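Local coordinates for ribosomal protein uL16 3-hydroxylase (PDB 4CCL) that hydroxylates an arginine of ribosomal protein uL16 as a JmjC-domain, iron- and 2-oxoglutarate-dependent oxygenase, working as a homodimer, at residues B[40-54]-B[78-90]. Residues are numbered along the deposited sequence; the frame is centred on the assembly and turned at random.
Sequences LAGLAMESEVDSRLV and NWSLLVQAVNHWH
L82 O is met by two groups of the facing strand: R52 N gives it a hydrogen bond of 2.9 Å, and S51 CA adds a CA-H...O contact at 3.1 Å. L82 N returns a nearly straight bond to R52 O. V54 and S80 form the next such antiparallel hydrogen-bonded pair, and Q84 N to D50 O (2.9 Å) adds one more bond past the paired strands. Beyond the bonded backbone, the D50 and Q84 side chains run side by side, their carboxylate and amide planes turned 50° apart. On the sheet face carrying S51, L53, L81 and V83 lies helix 40-45. L40 CG lies anti to the backbone N (chi1 -176°), which carries CD1 to V83 CG2 at 3.7 Å, the two side chains passing in opposite senses, while the A44 methyl sits against both V83 CG2 and L81 CD2. V49 splits its branches: CG1 packs on V83 CG1 at 3.6 Å, and CG2 sits over one face of the W89 indole, 4.1 Å from the centroid of the five-membered ring, a CH-pi contact. L43 CD1 presses on W89 CB at 3.6 Å. E48 meets the six-membered ring obliquely, OE1 near CZ3 and CB near CH2, with carboxylate and ring planes 61° apart. With W89 replaced by an alanine, V49 CG2 would probably lose its aromatic face, and a gap is likely to open beside E48 and along much of L43 CD1, which would keep only the CB contact. On the other face L82 CD1 touches V54 CG2 at 3.9 Å. Within the JmjC fold, strand 79-83 runs between strands 51-57 and 108-116; S80 OG bonds F115 O, near the inferred substrate-binding residues S114 and R140, and strand 60-65 flanks 51-57 on its far side.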
loop_
_atom_site.group_PDB
_atom_site.type_symbol
_atom_site.label_atom_id
_atom_site.label_comp_id
_atom_site.label_asym_id
_atom_site.label_seq_id
_atom_site.Cartn_x
_atom_site.Cartn_y
_atom_site.Cartn_z
ATOM N N LEU B 40 22.792 -31.608 9.531
ATOM C CA LEU B 40 22.370 -30.231 9.753
ATOM C C LEU B 40 23.476 -29.246 9.391
ATOM O O LEU B 40 23.208 -28.186 8.828
ATOM C CB LEU B 40 21.955 -30.028 11.212
ATOM C CG LEU B 40 21.405 -28.646 11.569
ATOM C CD1 LEU B 40 20.099 -28.391 10.837
ATOM C CD2 LEU B 40 21.210 -28.509 13.068
ATOM N N ALA B 41 24.716 -29.595 9.724
ATOM C CA ALA B 41 25.856 -28.739 9.406
ATOM C C ALA B 41 26.041 -28.644 7.893
ATOM O O ALA B 41 26.171 -27.546 7.329
ATOM C CB ALA B 41 27.117 -29.263 10.074
ATOM N N GLY B 42 26.039 -29.804 7.241
ATOM C CA GLY B 42 26.113 -29.866 5.794
ATOM C C GLY B 42 24.981 -29.088 5.154
ATOM O O GLY B 42 25.175 -28.409 4.147
ATOM N N LEU B 43 23.796 -29.178 5.752
ATOM C CA LEU B 43 22.643 -28.437 5.260
ATOM C C LEU B 43 22.853 -26.935 5.435
ATOM O O LEU B 43 22.351 -26.134 4.650
ATOM C CB LEU B 43 21.369 -28.885 5.980
ATOM C CG LEU B 43 20.144 -29.149 5.102
ATOM C CD1 LEU B 43 19.558 -27.848 4.585
ATOM C CD2 LEU B 43 20.508 -30.076 3.953
ATOM N N ALA B 44 23.601 -26.563 6.469
ATOM C CA ALA B 44 23.886 -25.161 6.743
ATOM C C ALA B 44 24.985 -24.639 5.828
ATOM O O ALA B 44 25.158 -23.430 5.676
ATOM C CB ALA B 44 24.272 -24.971 8.200
HETATM N N MSE B 45 25.737 -25.555 5.229
HETATM C CA MSE B 45 26.751 -25.160 4.258
HETATM C C MSE B 45 26.130 -24.692 2.942
HETATM O O MSE B 45 26.747 -23.938 2.189
HETATM C CB MSE B 45 27.732 -26.305 4.012
HETATM C CG MSE B 45 28.544 -26.670 5.243
HETATM SE SE MSE B 45 29.772 -28.152 4.967
HETATM C CE MSE B 45 30.529 -28.237 6.763
ATOM N N GLU B 46 24.907 -25.136 2.672
ATOM C CA GLU B 46 24.224 -24.800 1.426
ATOM C C GLU B 46 23.838 -23.320 1.374
ATOM O O GLU B 46 23.490 -22.723 2.392
ATOM C CB GLU B 46 22.996 -25.695 1.235
ATOM C CG GLU B 46 23.226 -27.167 1.591
ATOM C CD GLU B 46 23.940 -27.956 0.501
ATOM O OE1 GLU B 46 24.666 -27.348 -0.315
ATOM O OE2 GLU B 46 23.770 -29.194 0.457
ATOM N N SER B 47 23.907 -22.737 0.181
ATOM C CA SER B 47 23.745 -21.293 0.017
ATOM C C SER B 47 22.295 -20.808 -0.047
ATOM O O SER B 47 22.029 -19.618 0.125
ATOM C CB SER B 47 24.512 -20.809 -1.218
ATOM O OG SER B 47 24.084 -21.489 -2.385
ATOM N N GLU B 48 21.360 -21.722 -0.291
ATOM C CA GLU B 48 19.953 -21.345 -0.393
ATOM C C GLU B 48 19.261 -21.408 0.966
ATOM O O GLU B 48 18.113 -20.991 1.114
ATOM C CB GLU B 48 19.217 -22.231 -1.403
ATOM C CG GLU B 48 20.125 -23.008 -2.342
ATOM C CD GLU B 48 20.590 -24.322 -1.746
ATOM O OE1 GLU B 48 19.789 -24.969 -1.036
ATOM O OE2 GLU B 48 21.753 -24.707 -1.989
ATOM N N VAL B 49 19.975 -21.934 1.953
ATOM C CA VAL B 49 19.453 -22.086 3.305
ATOM C C VAL B 49 19.724 -20.851 4.167
ATOM O O VAL B 49 20.788 -20.238 4.072
ATOM C CB VAL B 49 20.067 -23.328 3.985
ATOM C CG1 VAL B 49 19.415 -23.589 5.332
ATOM C CG2 VAL B 49 19.929 -24.541 3.085
ATOM N N ASP B 50 18.755 -20.495 5.006
ATOM C CA ASP B 50 18.941 -19.438 5.991
ATOM C C ASP B 50 19.446 -20.090 7.269
ATOM O O ASP B 50 18.725 -20.850 7.917
ATOM C CB ASP B 50 17.615 -18.707 6.252
ATOM C CG ASP B 50 17.762 -17.517 7.202
ATOM O OD1 ASP B 50 18.748 -17.453 7.966
ATOM O OD2 ASP B 50 16.876 -16.636 7.189
ATOM N N SER B 51 20.678 -19.766 7.643
ATOM C CA SER B 51 21.279 -20.305 8.855
ATOM C C SER B 51 22.140 -19.247 9.528
ATOM O O SER B 51 22.577 -18.293 8.886
ATOM C CB SER B 51 22.122 -21.544 8.543
ATOM O OG SER B 51 23.190 -21.231 7.665
ATOM N N ARG B 52 22.370 -19.412 10.826
ATOM C CA ARG B 52 23.221 -18.489 11.568
ATOM C C ARG B 52 23.895 -19.140 12.775
ATOM O O ARG B 52 23.381 -20.097 13.347
ATOM C CB ARG B 52 22.423 -17.253 12.001
ATOM C CG ARG B 52 21.116 -17.562 12.713
ATOM C CD ARG B 52 20.233 -16.321 12.790
ATOM N NE ARG B 52 20.169 -15.762 14.137
ATOM C CZ ARG B 52 19.569 -14.615 14.440
ATOM N NH1 ARG B 52 18.983 -13.901 13.488
ATOM N NH2 ARG B 52 19.556 -14.181 15.694
ATOM N N LEU B 53 25.052 -18.606 13.149
ATOM C CA LEU B 53 25.760 -19.022 14.347
ATOM C C LEU B 53 25.639 -17.936 15.399
ATOM O O LEU B 53 25.942 -16.768 15.140
ATOM C CB LEU B 53 27.239 -19.267 14.045
ATOM C CG LEU B 53 27.690 -20.714 13.856
ATOM C CD1 LEU B 53 29.201 -20.770 13.703
ATOM C CD2 LEU B 53 27.236 -21.568 15.024
ATOM N N VAL B 54 25.192 -18.323 16.587
ATOM C CA VAL B 54 25.130 -17.400 17.707
ATOM C C VAL B 54 26.054 -17.883 18.814
ATOM O O VAL B 54 25.855 -18.962 19.377
ATOM C CB VAL B 54 23.701 -17.262 18.260
ATOM C CG1 VAL B 54 23.664 -16.226 19.373
ATOM C CG2 VAL B 54 22.736 -16.885 17.147
ATOM N N ASN B 78 29.462 -22.718 24.588
ATOM C CA ASN B 78 28.891 -21.385 24.383
ATOM C C ASN B 78 28.524 -20.958 22.956
ATOM O O ASN B 78 28.636 -19.778 22.621
ATOM C CB ASN B 78 29.796 -20.323 25.023
ATOM C CG ASN B 78 29.720 -20.327 26.536
ATOM O OD1 ASN B 78 28.785 -20.873 27.123
ATOM N ND2 ASN B 78 30.702 -19.705 27.177
ATOM N N TRP B 79 28.078 -21.892 22.122
ATOM C CA TRP B 79 27.610 -21.520 20.786
ATOM C C TRP B 79 26.461 -22.385 20.281
ATOM O O TRP B 79 26.244 -23.495 20.771
ATOM C CB TRP B 79 28.763 -21.509 19.776
ATOM C CG TRP B 79 29.381 -22.847 19.511
ATOM C CD1 TRP B 79 30.464 -23.388 20.139
ATOM C CD2 TRP B 79 28.964 -23.809 18.530
ATOM N NE1 TRP B 79 30.742 -24.630 19.619
ATOM C CE2 TRP B 79 29.839 -24.909 18.631
ATOM C CE3 TRP B 79 27.936 -23.846 17.585
ATOM C CZ2 TRP B 79 29.715 -26.035 17.818
ATOM C CZ3 TRP B 79 27.817 -24.966 16.777
ATOM C CH2 TRP B 79 28.701 -26.045 16.900
ATOM N N SER B 80 25.728 -21.868 19.300
ATOM C CA SER B 80 24.627 -22.616 18.706
ATOM C C SER B 80 24.420 -22.305 17.225
ATOM O O SER B 80 24.547 -21.158 16.787
ATOM C CB SER B 80 23.332 -22.362 19.483
ATOM O OG SER B 80 22.244 -23.063 18.905
ATOM N N LEU B 81 24.083 -23.344 16.470
ATOM C CA LEU B 81 23.774 -23.225 15.052
ATOM C C LEU B 81 22.267 -23.304 14.840
ATOM O O LEU B 81 21.629 -24.280 15.236
ATOM C CB LEU B 81 24.472 -24.334 14.259
ATOM C CG LEU B 81 24.059 -24.486 12.793
ATOM C CD1 LEU B 81 24.338 -23.207 12.011
ATOM C CD2 LEU B 81 24.761 -25.678 12.157
ATOM N N LEU B 82 21.706 -22.270 14.223
ATOM C CA LEU B 82 20.277 -22.219 13.934
ATOM C C LEU B 82 19.999 -22.278 12.437
ATOM O O LEU B 82 20.517 -21.471 11.669
ATOM C CB LEU B 82 19.653 -20.950 14.518
ATOM C CG LEU B 82 19.516 -20.852 16.040
ATOM C CD1 LEU B 82 20.762 -20.255 16.678
ATOM C CD2 LEU B 82 18.279 -20.050 16.411
ATOM N N VAL B 83 19.173 -23.235 12.029
ATOM C CA VAL B 83 18.807 -23.387 10.627
ATOM C C VAL B 83 17.297 -23.284 10.426
ATOM O O VAL B 83 16.527 -24.042 11.017
ATOM C CB VAL B 83 19.304 -24.727 10.056
ATOM C CG1 VAL B 83 18.802 -24.911 8.633
ATOM C CG2 VAL B 83 20.823 -24.793 10.106
ATOM N N GLN B 84 16.888 -22.338 9.582
ATOM C CA GLN B 84 15.477 -22.081 9.306
ATOM C C GLN B 84 14.898 -23.051 8.281
ATOM O O GLN B 84 15.591 -23.474 7.357
ATOM C CB GLN B 84 15.301 -20.655 8.780
ATOM C CG GLN B 84 15.760 -19.570 9.733
ATOM C CD GLN B 84 14.755 -19.298 10.833
ATOM O OE1 GLN B 84 13.555 -19.509 10.658
ATOM N NE2 GLN B 84 15.241 -18.833 11.977
ATOM N N ALA B 85 13.621 -23.389 8.458
ATOM C CA ALA B 85 12.841 -24.138 7.469
ATOM C C ALA B 85 13.500 -25.421 6.956
ATOM O O ALA B 85 13.602 -25.627 5.747
ATOM C CB ALA B 85 12.469 -23.233 6.298
ATOM N N VAL B 86 13.941 -26.277 7.875
ATOM C CA VAL B 86 14.590 -27.531 7.502
ATOM C C VAL B 86 13.617 -28.444 6.755
ATOM O O VAL B 86 14.019 -29.216 5.879
ATOM C CB VAL B 86 15.158 -28.255 8.744
ATOM C CG1 VAL B 86 15.732 -29.619 8.375
ATOM C CG2 VAL B 86 16.220 -27.402 9.409
ATOM N N ASN B 87 12.330 -28.317 7.072
ATOM C CA ASN B 87 11.301 -29.139 6.441
ATOM C C ASN B 87 11.231 -28.945 4.927
ATOM O O ASN B 87 10.612 -29.740 4.217
ATOM C CB ASN B 87 9.932 -28.880 7.079
ATOM C CG ASN B 87 9.577 -27.407 7.123
ATOM O OD1 ASN B 87 10.345 -26.588 7.627
ATOM N ND2 ASN B 87 8.414 -27.063 6.587
ATOM N N HIS B 88 11.863 -27.882 4.440
ATOM C CA HIS B 88 11.979 -27.653 3.006
ATOM C C HIS B 88 13.000 -28.606 2.385
ATOM O O HIS B 88 12.733 -29.227 1.356
ATOM C CB HIS B 88 12.365 -26.198 2.713
ATOM C CG HIS B 88 11.311 -25.197 3.088
ATOM N ND1 HIS B 88 11.339 -23.891 2.660
ATOM C CD2 HIS B 88 10.199 -25.321 3.856
ATOM C CE1 HIS B 88 10.291 -23.247 3.146
ATOM N NE2 HIS B 88 9.585 -24.090 3.872
ATOM N N TRP B 89 14.172 -28.709 3.008
ATOM C CA TRP B 89 15.281 -29.468 2.433
ATOM C C TRP B 89 15.437 -30.909 2.939
ATOM O O TRP B 89 16.281 -31.652 2.436
ATOM C CB TRP B 89 16.581 -28.695 2.661
ATOM C CG TRP B 89 16.365 -27.212 2.654
ATOM C CD1 TRP B 89 16.111 -26.412 3.734
ATOM C CD2 TRP B 89 16.360 -26.355 1.515
ATOM N NE1 TRP B 89 15.957 -25.108 3.333
ATOM C CE2 TRP B 89 16.106 -25.044 1.961
ATOM C CE3 TRP B 89 16.549 -26.560 0.141
ATOM C CZ2 TRP B 89 16.036 -23.951 1.111
ATOM C CZ3 TRP B 89 16.482 -25.475 -0.712
ATOM C CH2 TRP B 89 16.226 -24.188 -0.226
ATOM N N HIS B 90 14.628 -31.298 3.921
ATOM C CA HIS B 90 14.724 -32.630 4.523
ATOM C C HIS B 90 13.332 -33.233 4.736
ATOM O O HIS B 90 12.520 -32.668 5.466
ATOM C CB HIS B 90 15.474 -32.540 5.859
ATOM C CG HIS B 90 16.160 -33.807 6.267
ATOM N ND1 HIS B 90 15.755 -34.561 7.348
ATOM C CD2 HIS B 90 17.244 -34.442 5.755
ATOM C CE1 HIS B 90 16.547 -35.610 7.477
ATOM N NE2 HIS B 90 17.461 -35.559 6.521
#